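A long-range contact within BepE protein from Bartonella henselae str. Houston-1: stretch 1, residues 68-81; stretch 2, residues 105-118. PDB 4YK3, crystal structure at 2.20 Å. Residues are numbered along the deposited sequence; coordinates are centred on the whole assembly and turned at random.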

# COMPACT_ATOMS: atom_id res chain seq x y z
N GLU A 68 4.13 1.26 11.54
CA GLU A 68 5.15 1.48 10.50
C GLU A 68 4.52 1.88 9.17
O GLU A 68 5.23 2.14 8.20
CB GLU A 68 5.99 0.22 10.31
CG GLU A 68 6.88 -0.12 11.50
CD GLU A 68 7.57 -1.46 11.35
OE1 GLU A 68 7.48 -2.04 10.24
OE2 GLU A 68 8.19 -1.93 12.32
N GLY A 69 3.20 1.93 9.13
CA GLY A 69 2.52 2.33 7.90
C GLY A 69 2.86 3.74 7.48
O GLY A 69 3.06 4.00 6.29
N GLU A 70 2.91 4.66 8.44
CA GLU A 70 3.23 6.05 8.11
C GLU A 70 4.61 6.12 7.46
O GLU A 70 4.80 6.84 6.49
CB GLU A 70 3.17 6.95 9.35
CG GLU A 70 2.99 8.41 9.00
CD GLU A 70 2.79 9.31 10.23
OE1 GLU A 70 2.03 8.91 11.15
OE2 GLU A 70 3.38 10.41 10.27
N ASP A 71 5.55 5.35 7.98
CA ASP A 71 6.90 5.34 7.43
C ASP A 71 6.89 4.85 5.99
O ASP A 71 7.49 5.48 5.12
CB ASP A 71 7.81 4.46 8.27
CG ASP A 71 8.10 5.08 9.62
OD1 ASP A 71 8.19 6.32 9.69
OD2 ASP A 71 8.25 4.32 10.61
N LEU A 72 6.22 3.73 5.74
CA LEU A 72 6.14 3.18 4.39
C LEU A 72 5.55 4.23 3.44
O LEU A 72 6.05 4.44 2.33
CB LEU A 72 5.31 1.91 4.38
CG LEU A 72 4.98 1.39 2.99
CD1 LEU A 72 6.28 1.08 2.24
CD2 LEU A 72 4.07 0.17 3.09
N SER A 73 4.51 4.91 3.89
CA SER A 73 3.89 5.93 3.07
C SER A 73 4.85 7.06 2.71
O SER A 73 4.92 7.47 1.55
CB SER A 73 2.67 6.50 3.79
OG SER A 73 1.63 6.69 2.87
N ARG A 74 5.59 7.57 3.69
CA ARG A 74 6.48 8.68 3.43
C ARG A 74 7.63 8.23 2.52
O ARG A 74 7.99 8.95 1.59
CB ARG A 74 7.02 9.27 4.74
N GLN A 75 8.16 7.04 2.76
CA GLN A 75 9.30 6.57 1.98
C GLN A 75 8.94 6.54 0.49
O GLN A 75 9.69 7.02 -0.36
CB GLN A 75 9.77 5.19 2.43
CG GLN A 75 10.90 4.63 1.53
CD GLN A 75 11.32 3.21 1.86
OE1 GLN A 75 10.75 2.56 2.74
NE2 GLN A 75 12.33 2.71 1.13
N VAL A 76 7.76 6.01 0.17
CA VAL A 76 7.39 5.91 -1.23
C VAL A 76 7.10 7.29 -1.79
O VAL A 76 7.48 7.59 -2.92
CB VAL A 76 6.22 4.96 -1.42
CG1 VAL A 76 5.62 5.09 -2.83
CG2 VAL A 76 6.68 3.54 -1.17
N ALA A 77 6.48 8.16 -1.00
CA ALA A 77 6.08 9.46 -1.53
C ALA A 77 7.28 10.38 -1.66
O ALA A 77 7.34 11.19 -2.57
CB ALA A 77 5.00 10.11 -0.64
N GLU A 78 8.23 10.28 -0.75
CA GLU A 78 9.30 11.26 -0.81
C GLU A 78 10.61 10.65 -1.29
O GLU A 78 11.57 11.35 -1.54
CB GLU A 78 9.45 11.95 0.54
CG GLU A 78 8.40 13.08 0.67
CD GLU A 78 8.47 14.13 -0.48
OE1 GLU A 78 9.61 14.51 -0.88
OE2 GLU A 78 7.41 14.57 -0.98
N ASN A 79 10.64 9.34 -1.46
CA ASN A 79 11.82 8.75 -2.08
C ASN A 79 11.46 7.52 -2.85
O ASN A 79 11.89 6.43 -2.51
CB ASN A 79 12.86 8.42 -1.02
CG ASN A 79 14.22 8.19 -1.63
OD1 ASN A 79 14.38 8.26 -2.86
ND2 ASN A 79 15.20 7.93 -0.79
N PRO A 80 10.68 7.68 -3.92
CA PRO A 80 10.12 6.52 -4.62
C PRO A 80 11.17 5.57 -5.23
O PRO A 80 10.92 4.36 -5.27
CB PRO A 80 9.26 7.14 -5.71
CG PRO A 80 9.72 8.57 -5.86
CD PRO A 80 10.29 8.96 -4.54
N THR A 81 12.33 6.08 -5.64
CA THR A 81 13.34 5.22 -6.26
C THR A 81 14.17 4.45 -5.24
O THR A 81 15.01 3.62 -5.61
CB THR A 81 14.29 6.02 -7.20
OG1 THR A 81 14.97 7.03 -6.47
CG2 THR A 81 13.53 6.64 -8.36
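Stretch 2 (105-118) GFMHLCQALDGYTS

Stretch 2 is helical from Gly-105 to Ser-118, part of a longer helix, and it runs back along the helix 69-78 of stretch 1 almost exactly antiparallel: the N-to-C directions differ by 175°, and the axes approach to 9.1 Å. The nearest CA pairs run in opposite order. Gly-69 faces Thr-117 with CA atoms 4.9 Å apart, Ser-73 faces Asp-114 at 6.0 Å between CA atoms, and Ala-77 faces Cys-110 at 5.8 Å between CA atoms. Small residues recur every four positions in stretch 1, about one per turn, and the stripe coincides with the nearest CA pairs.

Gly-69 is the tightest case. An ideal CB there would point toward stretch 2 and lie 3.0 Å from Thr-117 CB, a clash, so the missing side chain makes room for the threonine. Thr-117 adopts chi1 p, which brings Thr-117 CG2 to 3.4 Å from Gly-69 O and leaves Thr-117 OG1 3.1 Å from Leu-113 O, one turn back in its own helix.

Leu-113 has the most area covered of any residue in the contact. Its CA-to-CB bond points toward stretch 1, and the t, p rotamer sets the two methyls among neighbours about a turn apart: Leu-113 CD1 lies 4.0 Å from Leu-72 CD2, and Leu-113 CD2 lies 3.8 Å from Leu-72 O, 3.5 Å from Val-76 CB and 4.0 Å from Ser-73 CA. Leu-72 is also t, p. Val-76, with chi1 t, places Val-76 CG1 4.0 Å from CD2 of Leu-109, another t, p leucine, whose CA-to-CB bond points sideways although its end comes nearer.

Beside this apolar row lies a polar patch. The CA-to-CB bond of Asp-114 points sideways, but chi1 m carries the end of the side chain nearer stretch 1, with Asp-114 OD1 2.5 Å from Ser-73 OG; the serine's chi1 of -139° is between wells. A water lies within donating reach of Ser-73 O at 3.1 Å and Asp-114 OD1 at 2.7 Å, between backbone and carboxylate, although more acceptors are in its reach than it has protons.

At the C-terminal end of helix 69-78, Cys-110, chi1 m, lays Cys-110 SG 3.9 Å from Ala-77 CB. Phe-106, chi1 t, reaches the last turn of the helix. The carbonyls of Val-76 and Ala-77 meet the edge of its ring, with Phe-106 CZ 3.5 Å from Val-76 O and 3.6 Å from Ala-77 O. Asn-79 leaves helical phi/psi, and after it the CA-to-CB bond of Pro-80 points toward stretch 2, with Pro-80 CB 3.5 Å from Phe-106 CE1. In this contact, small residues of stretch 1 mark the nearest CA pairs, leucines and a valine pack alongside, and a phenylalanine meets the helix end.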

# COMPACT_ATOMS: atom_id res chain seq x y z
N GLY A 105 1.11 8.05 -12.97
CA GLY A 105 0.56 7.18 -11.94
C GLY A 105 1.12 7.37 -10.55
O GLY A 105 0.53 6.87 -9.59
N PHE A 106 2.25 8.08 -10.42
CA PHE A 106 2.90 8.22 -9.12
C PHE A 106 1.97 8.77 -8.04
O PHE A 106 1.93 8.24 -6.93
CB PHE A 106 4.13 9.10 -9.23
CG PHE A 106 4.87 9.26 -7.94
CD1 PHE A 106 5.30 8.14 -7.24
CD2 PHE A 106 5.14 10.52 -7.43
CE1 PHE A 106 5.98 8.26 -6.04
CE2 PHE A 106 5.82 10.66 -6.21
CZ PHE A 106 6.25 9.53 -5.53
N MET A 107 1.22 9.83 -8.36
CA MET A 107 0.27 10.44 -7.43
C MET A 107 -0.77 9.44 -6.96
O MET A 107 -1.14 9.42 -5.79
CB MET A 107 -0.44 11.64 -8.07
CG MET A 107 -1.41 12.37 -7.13
SD MET A 107 -2.54 13.56 -7.94
CE MET A 107 -3.76 12.44 -8.64
N HIS A 108 -1.25 8.61 -7.88
CA HIS A 108 -2.25 7.63 -7.53
C HIS A 108 -1.64 6.55 -6.65
O HIS A 108 -2.31 6.00 -5.78
CB HIS A 108 -2.86 7.04 -8.80
CG HIS A 108 -3.64 8.04 -9.59
ND1 HIS A 108 -3.19 8.54 -10.79
CD2 HIS A 108 -4.81 8.67 -9.32
CE1 HIS A 108 -4.07 9.42 -11.25
NE2 HIS A 108 -5.06 9.52 -10.37
N LEU A 109 -0.35 6.27 -6.84
CA LEU A 109 0.29 5.24 -6.04
C LEU A 109 0.39 5.74 -4.60
O LEU A 109 0.10 5.00 -3.66
CB LEU A 109 1.67 4.87 -6.61
CG LEU A 109 2.61 4.08 -5.70
CD1 LEU A 109 2.02 2.71 -5.33
CD2 LEU A 109 4.03 3.92 -6.29
N CYS A 110 0.76 7.00 -4.44
CA CYS A 110 0.85 7.61 -3.11
C CYS A 110 -0.51 7.65 -2.38
O CYS A 110 -0.59 7.33 -1.20
CB CYS A 110 1.44 9.01 -3.22
SG CYS A 110 3.13 8.96 -3.84
N GLN A 111 -1.56 8.03 -3.10
CA GLN A 111 -2.92 8.00 -2.57
C GLN A 111 -3.33 6.59 -2.16
O GLN A 111 -3.87 6.40 -1.09
CB GLN A 111 -3.93 8.50 -3.59
CG GLN A 111 -3.83 9.94 -3.99
CD GLN A 111 -4.99 10.34 -4.89
OE1 GLN A 111 -4.80 10.94 -5.94
NE2 GLN A 111 -6.21 9.98 -4.48
N ALA A 112 -3.10 5.62 -3.04
CA ALA A 112 -3.49 4.25 -2.76
C ALA A 112 -2.78 3.74 -1.51
O ALA A 112 -3.38 3.07 -0.68
CB ALA A 112 -3.19 3.36 -3.93
N LEU A 113 -1.51 4.13 -1.37
CA LEU A 113 -0.70 3.70 -0.24
C LEU A 113 -1.10 4.37 1.06
O LEU A 113 -1.13 3.72 2.11
CB LEU A 113 0.78 3.97 -0.54
CG LEU A 113 1.80 3.31 0.39
CD1 LEU A 113 1.62 1.81 0.43
CD2 LEU A 113 3.20 3.65 -0.11
N ASP A 114 -1.37 5.67 0.99
CA ASP A 114 -1.97 6.40 2.10
C ASP A 114 -3.27 5.75 2.53
O ASP A 114 -3.53 5.58 3.72
CB ASP A 114 -2.24 7.86 1.72
CG ASP A 114 -0.99 8.69 1.74
OD1 ASP A 114 0.10 8.12 1.53
OD2 ASP A 114 -1.09 9.92 1.95
N GLY A 115 -4.10 5.42 1.55
CA GLY A 115 -5.36 4.73 1.80
C GLY A 115 -5.15 3.39 2.49
O GLY A 115 -5.83 3.08 3.47
N TYR A 116 -4.20 2.60 1.99
CA TYR A 116 -3.88 1.32 2.60
C TYR A 116 -3.45 1.46 4.07
O TYR A 116 -3.98 0.78 4.95
CB TYR A 116 -2.76 0.59 1.83
CG TYR A 116 -2.37 -0.71 2.50
CD1 TYR A 116 -3.16 -1.86 2.36
CD2 TYR A 116 -1.23 -0.79 3.29
CE1 TYR A 116 -2.81 -3.06 2.99
CE2 TYR A 116 -0.88 -1.98 3.93
CZ TYR A 116 -1.66 -3.10 3.77
OH TYR A 116 -1.30 -4.27 4.40
N THR A 117 -2.46 2.31 4.32
CA THR A 117 -1.87 2.37 5.66
C THR A 117 -2.86 3.02 6.65
O THR A 117 -2.91 2.63 7.82
CB THR A 117 -0.51 3.12 5.66
OG1 THR A 117 -0.68 4.44 5.13
CG2 THR A 117 0.51 2.37 4.81
N SER A 118 -3.65 3.98 6.19
CA SER A 118 -4.70 4.53 7.05
C SER A 118 -5.78 3.49 7.34
O SER A 118 -6.29 3.41 8.47
CB SER A 118 -5.32 5.77 6.40
OG SER A 118 -4.34 6.76 6.18
O HOH W 1 2.30 7.81 0.02